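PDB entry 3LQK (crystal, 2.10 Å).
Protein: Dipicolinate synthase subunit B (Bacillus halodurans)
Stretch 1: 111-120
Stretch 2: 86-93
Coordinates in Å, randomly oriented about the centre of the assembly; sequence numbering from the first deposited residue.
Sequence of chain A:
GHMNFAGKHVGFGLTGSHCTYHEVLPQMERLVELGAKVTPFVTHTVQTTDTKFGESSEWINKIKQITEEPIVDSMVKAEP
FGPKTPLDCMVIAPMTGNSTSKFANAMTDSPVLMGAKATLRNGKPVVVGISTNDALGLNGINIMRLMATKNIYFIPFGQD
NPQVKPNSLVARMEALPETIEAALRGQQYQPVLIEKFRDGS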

# COMPACT_ATOMS: atom_id res chain seq x y z
N PRO A 111 -16.82 18.20 5.90
CA PRO A 111 -16.42 19.54 5.64
C PRO A 111 -14.92 19.80 5.99
O PRO A 111 -14.22 20.51 5.25
CB PRO A 111 -17.42 20.38 6.46
CG PRO A 111 -18.60 19.48 6.71
CD PRO A 111 -17.98 18.12 6.83
N VAL A 112 -14.42 19.19 7.05
CA VAL A 112 -13.02 19.32 7.43
C VAL A 112 -12.08 18.78 6.36
O VAL A 112 -11.11 19.41 5.95
CB VAL A 112 -12.76 18.62 8.82
CG1 VAL A 112 -11.26 18.67 9.19
CG2 VAL A 112 -13.54 19.31 9.99
N LEU A 113 -12.37 17.60 5.87
CA LEU A 113 -11.51 16.96 4.87
C LEU A 113 -11.63 17.71 3.57
O LEU A 113 -10.68 17.74 2.79
CB LEU A 113 -11.87 15.49 4.70
CG LEU A 113 -11.61 14.64 5.95
CD1 LEU A 113 -12.11 13.26 5.71
CD2 LEU A 113 -10.11 14.63 6.36
N MSE A 114 -12.79 18.31 3.32
CA MSE A 114 -12.91 19.12 2.09
C MSE A 114 -12.08 20.38 2.19
O MSE A 114 -11.43 20.77 1.23
CB MSE A 114 -14.38 19.41 1.79
CG MSE A 114 -14.62 20.30 0.62
SE MSE A 114 -14.04 19.41 -1.06
CE MSE A 114 -15.37 18.03 -1.14
N GLY A 115 -12.02 21.00 3.39
CA GLY A 115 -11.13 22.12 3.60
C GLY A 115 -9.65 21.77 3.31
O GLY A 115 -8.92 22.53 2.67
N ALA A 116 -9.25 20.61 3.80
CA ALA A 116 -7.89 20.11 3.59
C ALA A 116 -7.64 19.87 2.09
O ALA A 116 -6.63 20.30 1.54
CB ALA A 116 -7.66 18.81 4.41
N LYS A 117 -8.56 19.19 1.44
CA LYS A 117 -8.46 18.94 -0.02
C LYS A 117 -8.37 20.24 -0.79
O LYS A 117 -7.53 20.39 -1.65
CB LYS A 117 -9.62 18.06 -0.52
CG LYS A 117 -9.48 17.50 -1.96
CD LYS A 117 -10.83 16.99 -2.49
CE LYS A 117 -10.68 16.35 -3.90
NZ LYS A 117 -11.98 15.85 -4.49
N ALA A 118 -9.22 21.20 -0.44
CA ALA A 118 -9.24 22.50 -1.14
C ALA A 118 -7.93 23.28 -0.92
O ALA A 118 -7.56 24.12 -1.73
CB ALA A 118 -10.41 23.32 -0.68
N THR A 119 -7.21 22.99 0.17
CA THR A 119 -6.00 23.73 0.50
C THR A 119 -4.83 23.09 -0.26
O THR A 119 -4.00 23.77 -0.86
CB THR A 119 -5.79 23.70 2.02
OG1 THR A 119 -6.92 24.34 2.63
CG2 THR A 119 -4.51 24.41 2.46
N LEU A 120 -4.82 21.76 -0.26
CA LEU A 120 -3.85 20.95 -1.03
C LEU A 120 -3.95 21.16 -2.53
O LEU A 120 -2.93 21.18 -3.18
CB LEU A 120 -3.95 19.47 -0.69
CG LEU A 120 -3.46 19.16 0.73
CD1 LEU A 120 -3.68 17.64 1.07
CD2 LEU A 120 -2.00 19.51 0.93
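Stretch 2 86-93: PLDCMVIA

A strand that packs on a helix presents alternate side chains to it, and the segment 86-93 of dipicolinate synthase subunit B is a compact example. Its first residues are loop; from Cys89 to Ala93 it is an extended strand. The strand runs nearly antiparallel to helix 111-120, with a signed crossing angle of -149° and a closest approach between axes of 8.3 Å, so its sequence climbs as the helix is read backwards.

Pro86 makes no contact. Leu87, still in the loop, directs its CA-to-CB bond toward the helix, and its CD1 lies 3.7 Å from OG1 of Thr119. A water ties the same two residues together, accepting from Leu87 N at 3.0 Å and donating to Thr119 OG1 at 2.9 Å; that hydroxyl in turn donates to Gly115 O, 2.7 Å away, within its own helix. Asp88 and Cys89 both point away.

Met90, a selenomethionine, points toward the helix and has the largest covered area of the segment. Its CB is 3.6 Å from Thr119 OG1, and its CG sits 3.9 Å from Ala116 CA; here the backbones draw together, with Met90 CA 6.0 Å from Ala116 CA. Farther out, Met90 SE lies 4.1 Å from Gly115 C and Met90 CE reaches 3.8 Å from Val112 O. Gly115 leaves the space that selenium uses: an ideal CB there would fall only 3.1 Å from Met90 SE.

Val91 is out of reach, as alternation predicts, and Ile92 turns toward the helix again. Its CG2 meets Val112 CG1 at 3.8 Å, while its CD1 approaches Ala116 CB at 4.1 Å and, more loosely, Leu113 CD2 at 4.5 Å. Ala93 is again out of reach. No direct hydrogen bond joins the two segments; apart from the bridging water, close packing accounts for the contacts.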

# COMPACT_ATOMS: atom_id res chain seq x y z
N PRO A 86 -9.23 31.13 -0.73
CA PRO A 86 -8.24 30.12 -0.36
C PRO A 86 -7.59 30.42 1.00
O PRO A 86 -7.35 31.56 1.32
CB PRO A 86 -7.21 30.23 -1.47
CG PRO A 86 -7.41 31.61 -2.06
CD PRO A 86 -8.87 31.80 -2.00
N LEU A 87 -7.36 29.38 1.78
CA LEU A 87 -6.64 29.49 3.02
C LEU A 87 -5.15 29.55 2.74
O LEU A 87 -4.66 28.97 1.80
CB LEU A 87 -6.93 28.27 3.89
CG LEU A 87 -8.38 28.05 4.27
CD1 LEU A 87 -8.61 26.72 4.88
CD2 LEU A 87 -8.92 29.22 5.23
N ASP A 88 -4.42 30.22 3.57
CA ASP A 88 -2.96 30.05 3.65
C ASP A 88 -2.50 28.76 4.35
O ASP A 88 -1.38 28.28 4.15
CB ASP A 88 -2.33 31.28 4.32
CG ASP A 88 -2.69 32.59 3.58
OD1 ASP A 88 -2.42 32.68 2.35
OD2 ASP A 88 -3.34 33.49 4.19
N CYS A 89 -3.36 28.21 5.20
CA CYS A 89 -3.04 26.98 5.85
C CYS A 89 -4.30 26.41 6.44
O CYS A 89 -5.18 27.12 6.94
CB CYS A 89 -2.03 27.27 6.99
SG CYS A 89 -1.51 25.79 8.00
N MSE A 90 -4.38 25.09 6.43
CA MSE A 90 -5.47 24.42 7.05
C MSE A 90 -4.92 23.58 8.18
O MSE A 90 -3.98 22.80 7.96
CB MSE A 90 -6.16 23.53 6.02
CG MSE A 90 -7.27 22.63 6.55
SE MSE A 90 -8.92 23.59 6.87
CE MSE A 90 -9.74 22.27 7.97
N VAL A 91 -5.51 23.69 9.35
CA VAL A 91 -5.16 22.86 10.50
C VAL A 91 -6.29 21.87 10.73
O VAL A 91 -7.46 22.23 10.62
CB VAL A 91 -5.05 23.77 11.79
CG1 VAL A 91 -4.63 22.96 13.02
CG2 VAL A 91 -4.04 24.90 11.56
N ILE A 92 -5.95 20.62 11.07
CA ILE A 92 -6.92 19.65 11.55
C ILE A 92 -6.42 19.16 12.88
O ILE A 92 -5.39 18.44 12.98
CB ILE A 92 -7.05 18.43 10.64
CG1 ILE A 92 -7.30 18.82 9.16
CG2 ILE A 92 -8.17 17.47 11.14
CD1 ILE A 92 -7.30 17.57 8.25
N ALA A 93 -7.10 19.61 13.93
CA ALA A 93 -6.76 19.22 15.26
C ALA A 93 -7.94 19.30 16.21
O ALA A 93 -8.61 20.32 16.27
CB ALA A 93 -5.58 20.05 15.77
O HOH W 1 -7.90 26.55 1.10